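Local coordinates for putative extracellular solute-binding protein (Bordetella bronchiseptica, PDB 4P56) that binds mandelate, either enantiomer, and probably delivers it in the periplasm to a TRAP-type membrane transporter, at residues 51-56 with 61-66; 29-34 with 45-50; 309-314 with 327-332; 103-108 with 119-124. All blocks are in the same frame, centred on the assembly; numbering follows the deposited sequence.

In the fold
Interactions 1 and 2 belong to one beta-alpha-beta unit: both use helix 40-56, and their strands 62-65 and 28-31 are parallel neighbours, so the two contacts, with centres 8 Å apart, touch directly. Arg64 N lies 2.7 Å from Leu29 O, a probable hydrogen bond. Interactions 3 and 4, with centres 9 Å apart, form a second pair, joined through Phe332. The pairs stay separate; interactions 2 and 4 come no nearer than about 11 Å between nearest atoms. Trp34 of segment 29-34 touches the bound (R)-mandelate, whereas the Ala105 side chain of interaction 4 is about 13 Å from it.

Interaction 1 (51-56 with 61-66); sequences EEIRKA and VTLRLL
The beta-alpha-beta unit formed by strand 28-31, helix 40-56 and strand 62-65 makes its return here, where the last turns of the helix lie against the start of the second strand, and Ile53 and Arg54 meet Val61, Thr62 and Leu63. Buried Ile53 points at the strand with its two branches parted. With CG1 beside the backbone N (chi1 -63°), CG2 falls anti to it and packs on Val61 CG1 at 3.7 Å, the two side chains running at a slant to each other. The other branch reaches farther along the strand, bringing Ile53 CD1 to 4.2 Å from Leu63 CG. Leu258 of helix 252-260 also packs on Ile53, and Leu63 lies on Trp49, one turn earlier in helix 40-56.

Backbone contact is close as well: Arg54 CA lies 3.3 Å from Val61 O in a CA-H...O contact. The turn between helix and strand is tied by Thr57, whose OG1 is hydrogen-bonded to Ile53 O and to Val61 N. On the more exposed flank, the aliphatic part of Arg54 crosses the methyl of Thr62, with Arg54 CG 3.8 Å from Thr62 CG2.

Beyond that methyl the arginine chain bends at chi3 (64°) and leads its guanidinium away from the strand into a salt bridge with Glu51, one turn back. The grip is side-on, one nitrogen for each carboxylate oxygen. Arg54 NH2 gives a nearly straight bond (173°) of 2.8 Å to Glu51 OE1, on its syn side though tilted out of the carboxylate plane, while Arg54 NE reaches Glu51 OE2 at 2.9 Å from above that plane.

Interaction 2 (29-34 with 45-50); sequences LTLSSW and FLMPWG
Leu31 CD2 and the selenomethionine methyl Met47 CE make the tight part of this contact, 3.7 Å apart. Both side chains are directed into it by their torsions. Leu31 projects toward the helix with CG anti to the backbone N (chi1 166°), and the Met47 chain folds at chi2 and chi3, which swings its terminal methyl round to the leucine although its CB sets off to one side. The same leucine methyl also faces Leu46, but more loosely, with Leu31 CD2 4.4 Å from Leu46 CB. Strand 28-31 and helix 40-56 are the first two elements of a beta-alpha-beta unit, and their backbones stay well apart here: Leu31 CA and Leu46 CA, the nearest pair, are 9.2 Å from each other, and side chains alone make the contact. On the inner side the packing continues into the fold, where Leu46 rests on Phe89 and Leu31 on Val87, both of strand 87-91. Met47, by contrast, is only partly shielded from solvent, with Leu65 of strand 62-65 beside it. Farther along the chain, Trp34 makes no contact with helix segment 45-50 and touches the bound (R)-mandelate, its NE1 hydrogen-bonded to Phe89 O.

Interaction 3 (309-314 with 327-332); sequences GFEQAW and AALASF
Apolar packing joins Trp314 to Ala328 and Leu329, with the indole presenting its six-membered ring to the other helix. Trp314 CH2 meets Ala328 CB at 4.1 Å, the alanine methyl lying at the ring edge and near its plane. The neighbouring atom Trp314 CZ3 is 3.9 Å from Leu329 CB, which approaches obliquely, the two side chains lying alongside one another and pointing opposite ways. CG stands anti to the backbone N (chi1 -179°), which carries the indole out from its helix to Ala328 and Leu329. Helices 310-320 and 325-340 are the last two, consecutive helices of the chain; their short segments run at 129° with axes 12.1 Å apart at closest approach, and Trp314 and Glu311 extend from the one to Ala328 and Leu329 of the other.

The second kind of contact sets aliphatic carbon against a charged side chain. Leu329 CD2 packs on the stem and carboxylate carbon of Glu311, 3.7 Å from Glu311 CG and 3.6 Å from Glu311 CD.

The polar ends find partners outside both segments. Glu311 OE1 forms a salt bridge with Arg333, one turn beyond Leu329, and NE1 of the buried Trp314 is hydrogen-bonded to Leu101 O.

Interaction 4 (103-108 with 119-124); sequences KFAVLP and IAAWDT
Phe104 and Ala105 meet Ala121 and Thr124 in a buried contact between a short 3-10 turn and helix 114-129. The closest approach is that of the Phe104 ring to the threonine methyl: Thr124 CG2 is 3.5 Å from Phe104 CE2 and 3.6 Å from CZ of the same ring. The two side chains approach head-on from their own backbones, and the methyl meets the ring obliquely. At its edge the ring also has Ala121 O in plane, 3.8 Å from Phe104 CZ. Beside it two alanine methyls touch, Ala105 CB and Ala121 CB being 3.7 Å apart. Such small side chains let the backbones come close, and Ala105 CA and Ala121 CA are separated by just 5.6 Å.

Each partner is held in place from its own side. Phe104 has CG between its backbone N and carbonyl carbon (chi1 72°), which lays one face of the ring over Ala105 CB, offset toward the rim. The rotation that brings the Thr124 methyl to the ring is held by its hydroxyl: Thr124 OG1 donates to Ala120 O at 2.8 Å. That carbonyl also accepts the helical bond from Thr124 N, and the two donors reach it from opposite faces of its plane, so a single oxygen fixes both the threonine backbone and its rotation.

Farther out, Ala105 O receives a hydrogen bond from Arg117 NH1, a polar tie from the turn to the same helix in addition to the packing. Phe332 of helix 325-340 covers Ala120 and Thr124 and meets the Phe104 ring edge-to-face, while Trp122 points away from the turn and packs on helix 263-285.

Interaction 1 (51-56 with 61-66)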
# COMPACT_ATOMS: atom_id res chain seq x y z
N GLU A 51 1.54 15.21 -14.95
CA GLU A 51 1.24 16.55 -15.44
C GLU A 51 2.08 17.60 -14.67
O GLU A 51 2.56 18.60 -15.26
CB GLU A 51 -0.25 16.81 -15.31
CG GLU A 51 -1.02 16.17 -16.45
CD GLU A 51 -0.75 16.93 -17.73
OE1 GLU A 51 -1.29 18.04 -17.86
OE2 GLU A 51 0.03 16.44 -18.59
N GLU A 52 2.25 17.37 -13.37
CA GLU A 52 3.05 18.30 -12.56
C GLU A 52 4.49 18.30 -13.05
O GLU A 52 5.08 19.35 -13.14
CB GLU A 52 2.99 17.96 -11.05
CG GLU A 52 1.65 18.24 -10.36
CD GLU A 52 1.70 18.10 -8.83
OE1 GLU A 52 2.76 18.33 -8.23
OE2 GLU A 52 0.67 17.77 -8.21
N ILE A 53 5.05 17.12 -13.33
CA ILE A 53 6.40 16.99 -13.85
C ILE A 53 6.56 17.67 -15.24
O ILE A 53 7.54 18.42 -15.49
CB ILE A 53 6.79 15.49 -13.98
CG1 ILE A 53 6.82 14.81 -12.61
CG2 ILE A 53 8.13 15.39 -14.62
CD1 ILE A 53 6.81 13.27 -12.71
N ARG A 54 5.61 17.43 -16.13
CA ARG A 54 5.63 18.07 -17.44
C ARG A 54 5.65 19.58 -17.29
O ARG A 54 6.51 20.28 -17.85
CB ARG A 54 4.40 17.66 -18.27
CG ARG A 54 4.36 18.27 -19.67
CD ARG A 54 3.15 17.76 -20.43
NE ARG A 54 1.93 18.22 -19.78
CZ ARG A 54 1.48 19.47 -19.89
NH1 ARG A 54 2.15 20.35 -20.61
NH2 ARG A 54 0.36 19.85 -19.28
N LYS A 55 4.70 20.11 -16.53
CA LYS A 55 4.62 21.55 -16.40
C LYS A 55 5.85 22.17 -15.73
O LYS A 55 6.28 23.24 -16.13
CB LYS A 55 3.36 21.94 -15.63
CG LYS A 55 2.08 21.56 -16.35
CD LYS A 55 0.86 21.76 -15.44
CE LYS A 55 -0.38 21.01 -15.97
NZ LYS A 55 -1.56 21.05 -15.03
N ALA A 56 6.38 21.52 -14.70
CA ALA A 56 7.53 22.04 -13.97
C ALA A 56 8.87 21.94 -14.72
O ALA A 56 9.86 22.53 -14.28
CB ALA A 56 7.64 21.35 -12.62
N VAL A 61 10.48 16.82 -19.50
CA VAL A 61 10.28 15.49 -18.91
C VAL A 61 8.80 15.18 -18.88
O VAL A 61 8.02 15.93 -18.31
CB VAL A 61 10.85 15.37 -17.46
CG1 VAL A 61 10.71 13.94 -16.91
CG2 VAL A 61 12.33 15.79 -17.46
N THR A 62 8.40 14.09 -19.53
CA THR A 62 7.01 13.65 -19.46
C THR A 62 6.95 12.16 -19.12
O THR A 62 7.96 11.44 -19.26
CB THR A 62 6.32 13.90 -20.79
OG1 THR A 62 7.01 13.17 -21.80
CG2 THR A 62 6.39 15.39 -21.13
N LEU A 63 5.79 11.74 -18.63
CA LEU A 63 5.52 10.34 -18.30
C LEU A 63 4.53 9.81 -19.32
O LEU A 63 3.48 10.43 -19.55
CB LEU A 63 4.82 10.21 -16.96
CG LEU A 63 5.48 10.52 -15.64
CD1 LEU A 63 4.48 10.12 -14.57
CD2 LEU A 63 6.79 9.76 -15.52
N ARG A 64 4.84 8.69 -19.95
CA ARG A 64 3.91 8.09 -20.92
C ARG A 64 3.43 6.78 -20.33
O ARG A 64 4.23 5.88 -20.10
CB ARG A 64 4.60 7.88 -22.27
CG ARG A 64 3.82 7.00 -23.28
CD ARG A 64 4.22 7.27 -24.74
NE ARG A 64 5.66 7.21 -24.98
CZ ARG A 64 6.35 6.10 -25.22
NH1 ARG A 64 5.74 4.92 -25.28
NH2 ARG A 64 7.67 6.16 -25.43
N LEU A 65 2.13 6.70 -20.06
CA LEU A 65 1.51 5.46 -19.58
C LEU A 65 1.35 4.44 -20.70
O LEU A 65 0.66 4.68 -21.69
CB LEU A 65 0.15 5.73 -18.96
CG LEU A 65 -0.61 4.51 -18.41
CD1 LEU A 65 0.14 3.75 -17.31
CD2 LEU A 65 -1.98 4.93 -17.89
N LEU A 66 2.02 3.31 -20.55
CA LEU A 66 1.96 2.26 -21.56
C LEU A 66 0.55 1.66 -21.51
O LEU A 66 -0.06 1.57 -20.45
CB LEU A 66 3.04 1.18 -21.25
CG LEU A 66 4.48 1.68 -21.38
CD1 LEU A 66 5.50 0.67 -20.82
CD2 LEU A 66 4.81 1.97 -22.86

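Interaction 2 (29-34 with 45-50)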
# COMPACT_ATOMS: atom_id res chain seq x y z
N LEU A 29 9.46 9.43 -20.22
CA LEU A 29 9.65 8.29 -19.36
C LEU A 29 8.49 7.33 -19.53
O LEU A 29 7.32 7.71 -19.34
CB LEU A 29 9.75 8.78 -17.92
CG LEU A 29 10.96 9.67 -17.62
CD1 LEU A 29 10.78 10.36 -16.26
CD2 LEU A 29 12.25 8.87 -17.65
N THR A 30 8.76 6.08 -19.84
CA THR A 30 7.66 5.15 -19.94
C THR A 30 7.27 4.68 -18.53
O THR A 30 8.13 4.52 -17.66
CB THR A 30 8.00 3.95 -20.83
OG1 THR A 30 9.20 3.31 -20.38
CG2 THR A 30 8.19 4.40 -22.29
N LEU A 31 5.97 4.47 -18.35
CA LEU A 31 5.37 4.06 -17.10
C LEU A 31 4.52 2.81 -17.35
O LEU A 31 3.66 2.81 -18.21
CB LEU A 31 4.48 5.20 -16.59
CG LEU A 31 3.51 4.84 -15.48
CD1 LEU A 31 4.24 4.47 -14.19
CD2 LEU A 31 2.57 6.04 -15.27
N SER A 32 4.76 1.73 -16.60
CA SER A 32 3.87 0.58 -16.66
C SER A 32 3.04 0.50 -15.39
O SER A 32 3.56 0.69 -14.30
CB SER A 32 4.63 -0.75 -16.82
OG SER A 32 3.74 -1.84 -17.00
N SER A 33 1.75 0.20 -15.54
CA SER A 33 0.86 -0.00 -14.40
C SER A 33 0.21 -1.39 -14.41
O SER A 33 -0.24 -1.87 -15.46
CB SER A 33 -0.24 1.04 -14.44
OG SER A 33 -1.25 0.68 -13.53
N TRP A 34 0.15 -2.02 -13.25
CA TRP A 34 -0.49 -3.32 -13.12
C TRP A 34 -1.90 -3.16 -12.54
O TRP A 34 -2.57 -4.13 -12.24
CB TRP A 34 0.35 -4.28 -12.27
CG TRP A 34 0.98 -3.70 -11.01
CD1 TRP A 34 2.17 -3.06 -10.92
CD2 TRP A 34 0.43 -3.70 -9.67
NE1 TRP A 34 2.42 -2.67 -9.62
CE2 TRP A 34 1.36 -3.06 -8.84
CE3 TRP A 34 -0.76 -4.18 -9.11
CZ2 TRP A 34 1.15 -2.88 -7.46
CZ3 TRP A 34 -0.97 -4.01 -7.75
CH2 TRP A 34 -0.03 -3.36 -6.94
N PHE A 45 -3.53 9.83 -9.15
CA PHE A 45 -2.21 10.06 -8.56
C PHE A 45 -1.19 10.18 -9.67
O PHE A 45 -0.71 11.26 -9.94
CB PHE A 45 -1.80 8.94 -7.58
CG PHE A 45 -0.34 8.89 -7.32
CD1 PHE A 45 0.36 10.05 -7.04
CD2 PHE A 45 0.35 7.68 -7.40
CE1 PHE A 45 1.75 10.00 -6.84
CE2 PHE A 45 1.73 7.63 -7.21
CZ PHE A 45 2.44 8.79 -6.94
N LEU A 46 -0.90 9.09 -10.37
CA LEU A 46 0.20 9.10 -11.33
C LEU A 46 -0.03 10.05 -12.50
O LEU A 46 0.91 10.71 -12.99
CB LEU A 46 0.44 7.69 -11.85
CG LEU A 46 1.12 6.79 -10.81
CD1 LEU A 46 1.01 5.35 -11.20
CD2 LEU A 46 2.58 7.18 -10.65
N MSE A 47 -1.26 10.11 -12.99
CA MSE A 47 -1.53 10.97 -14.15
C MSE A 47 -1.36 12.46 -13.76
O MSE A 47 -0.63 13.19 -14.42
CB MSE A 47 -2.92 10.70 -14.72
CG MSE A 47 -3.02 9.33 -15.40
SE MSE A 47 -1.76 9.11 -16.92
CE MSE A 47 -0.16 8.43 -16.11
N PRO A 48 -2.02 12.89 -12.67
CA PRO A 48 -1.79 14.29 -12.27
C PRO A 48 -0.34 14.58 -11.93
O PRO A 48 0.16 15.68 -12.18
CB PRO A 48 -2.69 14.49 -11.04
CG PRO A 48 -3.52 13.22 -10.90
CD PRO A 48 -3.22 12.30 -12.04
N TRP A 49 0.35 13.60 -11.35
CA TRP A 49 1.75 13.78 -10.96
C TRP A 49 2.59 13.95 -12.22
O TRP A 49 3.48 14.79 -12.29
CB TRP A 49 2.20 12.55 -10.17
CG TRP A 49 3.61 12.54 -9.67
CD1 TRP A 49 4.18 13.37 -8.75
CD2 TRP A 49 4.62 11.59 -10.03
NE1 TRP A 49 5.48 12.99 -8.50
CE2 TRP A 49 5.78 11.91 -9.29
CE3 TRP A 49 4.67 10.50 -10.91
CZ2 TRP A 49 6.96 11.18 -9.41
CZ3 TRP A 49 5.85 9.78 -11.02
CH2 TRP A 49 6.97 10.12 -10.27
N GLY A 50 2.31 13.14 -13.24
CA GLY A 50 2.98 13.29 -14.52
C GLY A 50 2.74 14.69 -15.12
O GLY A 50 3.64 15.31 -15.70

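Interaction 3 (309-314 with 327-332)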
# COMPACT_ATOMS: atom_id res chain seq x y z
N GLY A 309 3.59 -9.41 18.90
CA GLY A 309 5.01 -9.66 18.67
C GLY A 309 5.54 -9.00 17.40
O GLY A 309 6.75 -9.00 17.16
N PHE A 310 4.65 -8.43 16.59
CA PHE A 310 5.06 -7.89 15.28
C PHE A 310 6.04 -6.74 15.41
O PHE A 310 6.95 -6.59 14.58
CB PHE A 310 3.86 -7.39 14.47
CG PHE A 310 2.95 -8.49 13.95
CD1 PHE A 310 3.14 -9.83 14.31
CD2 PHE A 310 1.92 -8.17 13.11
CE1 PHE A 310 2.28 -10.82 13.83
CE2 PHE A 310 1.06 -9.14 12.62
CZ PHE A 310 1.25 -10.48 12.98
N GLU A 311 5.83 -5.90 16.43
CA GLU A 311 6.68 -4.73 16.62
C GLU A 311 8.11 -5.16 16.90
O GLU A 311 9.05 -4.62 16.31
CB GLU A 311 6.14 -3.83 17.73
CG GLU A 311 6.98 -2.60 17.97
CD GLU A 311 6.36 -1.64 18.98
OE1 GLU A 311 5.29 -1.09 18.73
OE2 GLU A 311 6.95 -1.42 20.03
N GLN A 312 8.29 -6.14 17.80
CA GLN A 312 9.62 -6.65 18.13
C GLN A 312 10.28 -7.33 16.93
O GLN A 312 11.48 -7.18 16.70
CB GLN A 312 9.59 -7.57 19.38
CG GLN A 312 10.97 -8.05 19.85
CD GLN A 312 11.84 -6.89 20.29
OE1 GLN A 312 11.41 -6.06 21.07
NE2 GLN A 312 13.05 -6.81 19.75
N ALA A 313 9.49 -8.07 16.14
CA ALA A 313 10.00 -8.61 14.89
C ALA A 313 10.60 -7.50 14.04
O ALA A 313 11.67 -7.66 13.47
CB ALA A 313 8.88 -9.33 14.11
N TRP A 314 9.89 -6.38 13.91
CA TRP A 314 10.40 -5.28 13.12
C TRP A 314 11.65 -4.66 13.76
O TRP A 314 12.64 -4.40 13.08
CB TRP A 314 9.32 -4.21 12.89
CG TRP A 314 9.82 -3.14 12.08
CD1 TRP A 314 9.85 -3.08 10.70
CD2 TRP A 314 10.42 -1.92 12.54
NE1 TRP A 314 10.47 -1.94 10.31
CE2 TRP A 314 10.81 -1.20 11.41
CE3 TRP A 314 10.66 -1.37 13.80
CZ2 TRP A 314 11.43 0.05 11.50
CZ3 TRP A 314 11.27 -0.15 13.89
CH2 TRP A 314 11.65 0.55 12.74
N ALA A 327 14.19 4.83 17.21
CA ALA A 327 14.04 6.21 16.73
C ALA A 327 13.07 6.32 15.58
O ALA A 327 12.19 7.19 15.58
CB ALA A 327 15.35 6.76 16.30
N ALA A 328 13.22 5.44 14.59
CA ALA A 328 12.34 5.44 13.44
C ALA A 328 10.88 5.18 13.87
O ALA A 328 9.95 5.86 13.44
CB ALA A 328 12.83 4.42 12.40
N LEU A 329 10.70 4.22 14.77
CA LEU A 329 9.37 3.84 15.20
C LEU A 329 8.71 4.98 15.99
O LEU A 329 7.55 5.35 15.74
CB LEU A 329 9.49 2.57 16.04
CG LEU A 329 8.19 1.93 16.49
CD1 LEU A 329 7.31 1.56 15.31
CD2 LEU A 329 8.53 0.70 17.31
N ALA A 330 9.47 5.58 16.90
CA ALA A 330 9.00 6.69 17.70
C ALA A 330 8.69 7.90 16.82
O ALA A 330 7.72 8.61 17.04
CB ALA A 330 10.05 7.04 18.76
N SER A 331 9.52 8.12 15.82
CA SER A 331 9.32 9.24 14.93
C SER A 331 8.04 9.08 14.11
O SER A 331 7.23 10.00 13.98
CB SER A 331 10.52 9.33 13.99
OG SER A 331 10.43 10.47 13.16
N PHE A 332 7.88 7.89 13.54
CA PHE A 332 6.68 7.60 12.77
C PHE A 332 5.42 7.80 13.64
O PHE A 332 4.46 8.39 13.18
CB PHE A 332 6.70 6.20 12.21
CG PHE A 332 5.38 5.76 11.64
CD1 PHE A 332 5.00 6.14 10.35
CD2 PHE A 332 4.54 4.92 12.36
CE1 PHE A 332 3.79 5.72 9.81
CE2 PHE A 332 3.32 4.50 11.82
CZ PHE A 332 2.95 4.89 10.55

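Interaction 4 (103-108 with 119-124)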
# COMPACT_ATOMS: atom_id res chain seq x y z
N LYS A 103 7.51 -2.41 7.44
CA LYS A 103 6.41 -2.91 8.24
C LYS A 103 6.02 -2.02 9.44
O LYS A 103 4.93 -2.14 9.96
CB LYS A 103 6.67 -4.35 8.66
CG LYS A 103 6.47 -5.35 7.50
CD LYS A 103 6.63 -6.81 7.94
CE LYS A 103 6.36 -7.76 6.76
NZ LYS A 103 6.35 -9.21 7.18
N PHE A 104 6.91 -1.13 9.88
CA PHE A 104 6.58 -0.20 10.98
C PHE A 104 5.36 0.65 10.62
O PHE A 104 4.62 1.09 11.50
CB PHE A 104 7.75 0.74 11.27
CG PHE A 104 7.97 1.77 10.20
CD1 PHE A 104 8.75 1.48 9.10
CD2 PHE A 104 7.37 3.01 10.27
CE1 PHE A 104 8.95 2.38 8.10
CE2 PHE A 104 7.56 3.96 9.25
CZ PHE A 104 8.34 3.64 8.15
N ALA A 105 5.14 0.89 9.32
CA ALA A 105 4.16 1.88 8.87
C ALA A 105 2.76 1.31 8.69
O ALA A 105 1.82 2.06 8.41
CB ALA A 105 4.60 2.52 7.56
N VAL A 106 2.62 -0.00 8.85
CA VAL A 106 1.40 -0.70 8.45
C VAL A 106 0.87 -1.65 9.52
O VAL A 106 0.03 -2.51 9.25
CB VAL A 106 1.60 -1.47 7.11
CG1 VAL A 106 1.89 -0.51 6.02
CG2 VAL A 106 2.72 -2.53 7.22
N LEU A 107 1.32 -1.46 10.76
CA LEU A 107 0.90 -2.32 11.86
C LEU A 107 -0.60 -2.14 12.12
O LEU A 107 -1.19 -1.14 11.75
CB LEU A 107 1.71 -2.01 13.10
CG LEU A 107 3.19 -2.45 13.01
CD1 LEU A 107 4.03 -1.70 14.02
CD2 LEU A 107 3.34 -3.94 13.23
N PRO A 108 -1.22 -3.13 12.77
CA PRO A 108 -2.65 -2.94 13.09
C PRO A 108 -2.91 -1.70 13.95
O PRO A 108 -2.11 -1.40 14.84
CB PRO A 108 -3.00 -4.21 13.87
CG PRO A 108 -2.03 -5.24 13.35
CD PRO A 108 -0.74 -4.48 13.11
N ILE A 119 2.52 10.14 4.42
CA ILE A 119 3.47 11.19 4.74
C ILE A 119 4.41 10.71 5.83
O ILE A 119 5.62 10.86 5.71
CB ILE A 119 2.77 12.48 5.18
CG1 ILE A 119 2.10 13.11 3.96
CG2 ILE A 119 3.78 13.46 5.78
CD1 ILE A 119 1.05 14.10 4.31
N ALA A 120 3.86 10.13 6.88
CA ALA A 120 4.69 9.68 8.00
C ALA A 120 5.57 8.52 7.59
O ALA A 120 6.74 8.43 8.00
CB ALA A 120 3.80 9.32 9.21
N ALA A 121 5.06 7.63 6.74
CA ALA A 121 5.88 6.50 6.28
C ALA A 121 7.08 6.97 5.48
O ALA A 121 8.20 6.53 5.71
CB ALA A 121 5.06 5.53 5.47
N TRP A 122 6.84 7.84 4.50
CA TRP A 122 7.95 8.36 3.70
C TRP A 122 8.93 9.15 4.56
O TRP A 122 10.14 8.98 4.42
CB TRP A 122 7.47 9.24 2.53
CG TRP A 122 8.65 9.96 1.96
CD1 TRP A 122 8.95 11.27 2.08
CD2 TRP A 122 9.74 9.35 1.24
NE1 TRP A 122 10.16 11.54 1.47
CE2 TRP A 122 10.66 10.37 0.95
CE3 TRP A 122 10.01 8.04 0.82
CZ2 TRP A 122 11.84 10.13 0.24
CZ3 TRP A 122 11.18 7.78 0.14
CH2 TRP A 122 12.09 8.82 -0.16
N ASP A 123 8.44 10.04 5.40
CA ASP A 123 9.34 10.89 6.16
C ASP A 123 10.24 9.99 7.01
O ASP A 123 11.44 10.24 7.15
CB ASP A 123 8.57 11.89 7.04
CG ASP A 123 8.03 13.10 6.25
OD1 ASP A 123 8.44 13.31 5.09
OD2 ASP A 123 7.19 13.86 6.79
N THR A 124 9.68 8.92 7.55
CA THR A 124 10.44 8.04 8.45
C THR A 124 11.47 7.26 7.62
O THR A 124 12.65 7.16 8.01
CB THR A 124 9.49 7.08 9.17
OG1 THR A 124 8.57 7.83 10.00
CG2 THR A 124 10.26 6.09 10.03